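Local coordinates for vanadium-dependent haloperoxidase (Zobellia galactanivorans, PDB 4CIT), which binds vanadate and is a bacterial iodoperoxidase, probably oxidising iodide at the expense of hydrogen peroxide, at residues Ala73-Ala78 / Asn85-Gln90; Ala96-Asp101 / Gly156-Asp161. All coordinates share one frame; numbering follows the deposited sequence.

Interaction 1: Ala73-Ala78 / Asn85-Gln90; sequences AYEIVA and NSLAGQ. With NA (sodium ion), chain G.
E75 reaches from the last turns of helix 59-80 into an ST turn, in which S86 OG accepts a hydrogen bond from A88 N, just past the sodium site at the helix end. From CB, which leaves the helix beside this loop, its chain runs to CG, anti to the carbonyl carbon (chi1 -67°), and a bend at chi2 swings the carboxylate over to the loop. CD lies 3.5 Å from both S86 OG and L87 N, and its two oxygens divide the work: OE1 accepts from S86 OG at 2.5 Å, while OE2 accepts from L87 N at 2.8 Å, nearly straight at 167°, on its syn side but tilted 28° from the carboxylate plane. With both oxygens held, the carboxylate can hardly turn. Y74 and L87 cross at about a right angle, Y74 CD2 lying 3.7 Å from L87 CD1. Y74 OH donates at 2.8 Å to N85 O, which sits at the ring's edge, in its plane. A phenylalanine at Y74 would probably keep the ring packing but leave N85 O without this donor. A78 CB packs against the N85-S86 peptide. Beyond it, the carbonyl oxygens of A78, N81 and Y84 bind sodium with three waters, A78 O lying 2.2 Å from the ion.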
loop_
_atom_site.group_PDB
_atom_site.type_symbol
_atom_site.label_atom_id
_atom_site.label_comp_id
_atom_site.label_asym_id
_atom_site.label_seq_id
_atom_site.Cartn_x
_atom_site.Cartn_y
_atom_site.Cartn_z
ATOM N N ALA A 73 -6.477 0.844 -15.573
ATOM C CA ALA A 73 -6.491 2.197 -16.104
ATOM C C ALA A 73 -5.242 2.583 -16.819
ATOM O O ALA A 73 -5.278 3.168 -17.933
ATOM C CB ALA A 73 -6.717 3.132 -14.967
ATOM N N TYR A 74 -4.093 2.234 -16.241
ATOM C CA TYR A 74 -2.812 2.519 -16.867
ATOM C C TYR A 74 -2.688 1.851 -18.194
ATOM O O TYR A 74 -2.258 2.456 -19.204
ATOM C CB TYR A 74 -1.622 2.071 -15.951
ATOM C CG TYR A 74 -0.295 2.318 -16.655
ATOM C CD1 TYR A 74 0.242 3.582 -16.684
ATOM C CD2 TYR A 74 0.328 1.275 -17.383
ATOM C CE1 TYR A 74 1.331 3.874 -17.461
ATOM C CE2 TYR A 74 1.470 1.542 -18.135
ATOM C CZ TYR A 74 2.020 2.828 -18.058
ATOM O OH TYR A 74 3.164 3.111 -18.775
ATOM N N GLU A 75 -3.138 0.592 -18.295
ATOM C CA GLU A 75 -3.081 -0.036 -19.624
ATOM C C GLU A 75 -3.862 0.714 -20.730
ATOM O O GLU A 75 -3.473 0.744 -21.907
ATOM C CB GLU A 75 -3.476 -1.511 -19.607
ATOM C CG GLU A 75 -2.484 -2.387 -18.860
ATOM C CD GLU A 75 -1.094 -2.381 -19.575
ATOM O OE1 GLU A 75 -0.929 -2.860 -20.754
ATOM O OE2 GLU A 75 -0.204 -1.726 -19.058
ATOM N N ILE A 76 -4.978 1.224 -20.387
ATOM C CA ILE A 76 -5.790 2.085 -21.321
ATOM C C ILE A 76 -5.026 3.296 -21.793
ATOM O O ILE A 76 -4.903 3.577 -23.023
ATOM C CB ILE A 76 -7.164 2.394 -20.766
ATOM C CG1 ILE A 76 -8.026 1.139 -20.731
ATOM C CG2 ILE A 76 -7.826 3.483 -21.659
ATOM C CD1 ILE A 76 -9.291 1.295 -19.874
ATOM N N VAL A 77 -4.414 3.981 -20.839
ATOM C CA VAL A 77 -3.506 5.057 -21.159
ATOM C C VAL A 77 -2.351 4.666 -22.032
ATOM O O VAL A 77 -2.120 5.316 -23.074
ATOM C CB VAL A 77 -3.019 5.759 -19.897
ATOM C CG1 VAL A 77 -1.949 6.780 -20.213
ATOM C CG2 VAL A 77 -4.163 6.412 -19.238
ATOM N N ALA A 78 -1.642 3.591 -21.719
ATOM C CA ALA A 78 -0.504 3.099 -22.487
ATOM C C ALA A 78 -0.895 2.703 -23.959
ATOM O O ALA A 78 -0.135 2.908 -24.905
ATOM C CB ALA A 78 0.133 1.940 -21.826
ATOM N N ASN A 85 4.595 3.131 -22.015
ATOM C CA ASN A 85 4.619 1.758 -22.501
ATOM C C ASN A 85 3.719 0.845 -21.746
ATOM O O ASN A 85 3.558 1.004 -20.530
ATOM C CB ASN A 85 6.000 1.131 -22.431
ATOM C CG ASN A 85 7.008 1.805 -23.328
ATOM O OD1 ASN A 85 6.699 2.495 -24.321
ATOM N ND2 ASN A 85 8.231 1.615 -22.975
ATOM N N SER A 86 3.175 -0.180 -22.409
ATOM C CA SER A 86 2.333 -1.139 -21.748
ATOM C C SER A 86 3.106 -1.990 -20.743
ATOM O O SER A 86 4.302 -2.252 -20.956
ATOM C CB SER A 86 1.734 -2.042 -22.809
ATOM O OG SER A 86 1.009 -3.108 -22.244
ATOM N N LEU A 87 2.438 -2.374 -19.659
ATOM C CA LEU A 87 2.979 -3.269 -18.638
ATOM C C LEU A 87 2.818 -4.718 -19.062
ATOM O O LEU A 87 3.259 -5.658 -18.373
ATOM C CB LEU A 87 2.316 -2.992 -17.267
ATOM C CG LEU A 87 2.860 -1.728 -16.641
ATOM C CD1 LEU A 87 2.006 -1.397 -15.453
ATOM C CD2 LEU A 87 4.348 -1.865 -16.286
ATOM N N ALA A 88 2.091 -4.952 -20.158
ATOM C CA ALA A 88 1.939 -6.339 -20.609
ATOM C C ALA A 88 3.351 -6.850 -20.985
ATOM O O ALA A 88 4.188 -6.118 -21.557
ATOM C CB ALA A 88 1.033 -6.434 -21.866
ATOM N N GLY A 89 3.675 -8.053 -20.581
ATOM C CA GLY A 89 4.940 -8.566 -20.781
ATOM C C GLY A 89 5.934 -8.180 -19.685
ATOM O O GLY A 89 7.084 -8.688 -19.664
ATOM N N GLN A 90 5.544 -7.231 -18.844
ATOM C CA GLN A 90 6.418 -6.728 -17.761
ATOM C C GLN A 90 5.948 -7.204 -16.364
ATOM O O GLN A 90 6.796 -7.463 -15.480
ATOM C CB GLN A 90 6.490 -5.211 -17.799
ATOM C CG GLN A 90 6.895 -4.581 -19.135
ATOM C CD GLN A 90 7.342 -3.135 -18.969
ATOM O OE1 GLN A 90 6.752 -2.126 -19.479
ATOM N NE2 GLN A 90 8.415 -3.010 -18.288
HETATM NA NA NA G . 1.861 3.736 -25.410
HETATM O O HOH W 1 2.400 0.913 -25.694
HETATM O O HOH W 2 1.205 3.983 -27.638
HETATM O O HOH W 3 4.061 3.971 -26.309
#

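Interaction 2: Ala96-Asp101 / Gly156-Asp161; sequences AIPEPD and GLQVAD
I97 and V159 meet because of how their torsions set the methyls: in I97, CG1 is wedged between the backbone N and the carbonyl carbon (chi1 57°), CG2 lies beside the N, and both branches are carried to the helix. I97 CG2 comes to 3.7 Å from V159 CG1, the methyl that stands anti to the valine's own N. The ethyl branch crosses the other methyl at a slant, I97 CD1 reaching V159 CG2 at 3.9 Å. Next door, Q158 stretches out, CG anti to its N (chi1 -175°) and the chain extended beyond, and slides past P98 in the opposite direction. The face of its amide lies over the CB-CG edge of the P98 ring, with Q158 NE2 3.5 Å from P98 CB and the aliphatic Q158 CG 3.8 Å from P98 CG. The amide oxygen turns to a water instead: water 4 donates to Q158 OE1 at 2.7 Å and to E99 O at 2.9 Å, bridging helix and loop.

In the fold, this lays the loop that joins helices 59-80 and 108-123 along helix 146-167 of this mostly helical enzyme. V159 also packs on I76 of helix 59-80. No direct hydrogen bond links the segments 96-101 and 156-161; the nearest direct polar hold comes from Y155, one turn before V159, whose hydroxyl bonds P98 O. Between the two segments themselves the chemistry implies a graded contact, with methyl packing toward buried V159 and a water-bridged amide toward solvent at exposed Q158.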
loop_
_atom_site.group_PDB
_atom_site.type_symbol
_atom_site.label_atom_id
_atom_site.label_comp_id
_atom_site.label_asym_id
_atom_site.label_seq_id
_atom_site.Cartn_x
_atom_site.Cartn_y
_atom_site.Cartn_z
ATOM N N ALA A 96 -1.531 -8.539 -23.419
ATOM C CA ALA A 96 -2.091 -7.282 -23.978
ATOM C C ALA A 96 -3.603 -7.124 -23.810
ATOM O O ALA A 96 -4.419 -8.052 -24.085
ATOM C CB ALA A 96 -1.634 -7.089 -25.410
ATOM N N ILE A 97 -4.020 -5.921 -23.406
ATOM C CA ILE A 97 -5.465 -5.595 -23.357
ATOM C C ILE A 97 -6.039 -5.461 -24.769
ATOM O O ILE A 97 -5.306 -5.191 -25.721
ATOM C CB ILE A 97 -5.820 -4.333 -22.570
ATOM C CG1 ILE A 97 -5.109 -3.085 -23.076
ATOM C CG2 ILE A 97 -5.529 -4.509 -21.023
ATOM C CD1 ILE A 97 -5.793 -1.795 -22.668
ATOM N N PRO A 98 -7.357 -5.598 -24.869
ATOM C CA PRO A 98 -7.985 -5.335 -26.131
ATOM C C PRO A 98 -7.742 -3.905 -26.535
ATOM O O PRO A 98 -7.795 -3.037 -25.682
ATOM C CB PRO A 98 -9.500 -5.526 -25.833
ATOM C CG PRO A 98 -9.574 -6.256 -24.567
ATOM C CD PRO A 98 -8.279 -6.142 -23.861
ATOM N N GLU A 99 -7.546 -3.660 -27.836
ATOM C CA GLU A 99 -7.466 -2.299 -28.393
ATOM C C GLU A 99 -8.865 -1.692 -28.568
ATOM O O GLU A 99 -9.783 -2.417 -28.753
ATOM C CB GLU A 99 -6.772 -2.377 -29.761
ATOM C CG GLU A 99 -5.276 -2.724 -29.661
ATOM C CD GLU A 99 -4.369 -1.565 -29.191
ATOM O OE1 GLU A 99 -4.781 -0.402 -28.915
ATOM O OE2 GLU A 99 -3.174 -1.826 -29.053
ATOM N N PRO A 100 -8.994 -0.367 -28.585
ATOM C CA PRO A 100 -10.278 0.224 -28.775
ATOM C C PRO A 100 -10.686 0.114 -30.258
ATOM O O PRO A 100 -9.823 0.030 -31.161
ATOM C CB PRO A 100 -10.054 1.656 -28.394
ATOM C CG PRO A 100 -8.607 1.953 -28.578
ATOM C CD PRO A 100 -7.941 0.642 -28.263
ATOM N N ASP A 101 -11.980 0.148 -30.463
ATOM C CA ASP A 101 -12.581 0.021 -31.822
ATOM C C ASP A 101 -12.272 1.294 -32.567
ATOM O O ASP A 101 -12.694 2.392 -32.131
ATOM C CB ASP A 101 -14.095 -0.171 -31.599
ATOM C CG ASP A 101 -14.891 -0.430 -32.866
ATOM O OD1 ASP A 101 -14.388 -0.057 -33.930
ATOM O OD2 ASP A 101 -16.080 -0.809 -32.725
ATOM N N GLY A 156 -13.936 0.573 -21.444
ATOM C CA GLY A 156 -13.479 0.430 -20.040
ATOM C C GLY A 156 -13.858 -0.903 -19.382
ATOM O O GLY A 156 -13.044 -1.552 -18.728
ATOM N N LEU A 157 -15.086 -1.357 -19.612
ATOM C CA LEU A 157 -15.553 -2.594 -19.103
ATOM C C LEU A 157 -14.932 -3.812 -19.807
ATOM O O LEU A 157 -14.659 -4.837 -19.147
ATOM C CB LEU A 157 -17.073 -2.646 -19.091
ATOM C CG LEU A 157 -17.840 -1.627 -18.179
ATOM C CD1 LEU A 157 -19.342 -1.849 -18.322
ATOM C CD2 LEU A 157 -17.442 -1.726 -16.727
ATOM N N GLN A 158 -14.655 -3.714 -21.093
ATOM C CA GLN A 158 -13.950 -4.776 -21.777
ATOM C C GLN A 158 -12.561 -4.954 -21.228
ATOM O O GLN A 158 -12.104 -6.078 -21.019
ATOM C CB GLN A 158 -13.914 -4.522 -23.305
ATOM C CG GLN A 158 -13.332 -5.593 -24.085
ATOM C CD GLN A 158 -13.159 -5.176 -25.558
ATOM O OE1 GLN A 158 -13.204 -3.997 -25.908
ATOM N NE2 GLN A 158 -12.917 -6.148 -26.388
ATOM N N VAL A 159 -11.876 -3.856 -21.022
ATOM C CA VAL A 159 -10.514 -3.921 -20.411
ATOM C C VAL A 159 -10.612 -4.498 -18.970
ATOM O O VAL A 159 -9.778 -5.295 -18.582
ATOM C CB VAL A 159 -9.807 -2.585 -20.480
ATOM C CG1 VAL A 159 -8.484 -2.659 -19.690
ATOM C CG2 VAL A 159 -9.578 -2.175 -21.958
ATOM N N ALA A 160 -11.538 -4.035 -18.145
ATOM C CA ALA A 160 -11.702 -4.550 -16.817
ATOM C C ALA A 160 -11.936 -6.031 -16.837
ATOM O O ALA A 160 -11.419 -6.749 -15.954
ATOM C CB ALA A 160 -12.889 -3.868 -16.097
ATOM N N ASP A 161 -12.653 -6.579 -17.849
ATOM C CA ASP A 161 -12.852 -7.975 -17.886
ATOM C C ASP A 161 -11.525 -8.676 -18.144
ATOM O O ASP A 161 -11.305 -9.770 -17.622
ATOM C CB ASP A 161 -13.878 -8.474 -18.940
ATOM C CG ASP A 161 -15.348 -8.084 -18.579
ATOM O OD1 ASP A 161 -15.718 -7.861 -17.348
ATOM O OD2 ASP A 161 -16.126 -7.973 -19.550
HETATM O O HOH W 4 -12.654 -2.715 -28.205
#

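Interactions 1 and 2 lie about 11 Å apart, centre to centre, on the same side of the chain's centre, and use successive portions of the loop that leaves helix 59-80. They touch: I97 CD1 rests 3.5 Å from E75 O, so helix 59-80 borders both. Both are only partly buried, but interaction 1 has four buried residues among those that touch and none exposed, whereas interaction 2 has V159 within and Q158 at the surface. Their chemistry differs accordingly. Residues 85-90 are held to their own helix by directed bonds close to a metal ion; residues 96-101 lean on helix 146-167, more than 50 residues on in the sequence, through apolar packing and a water.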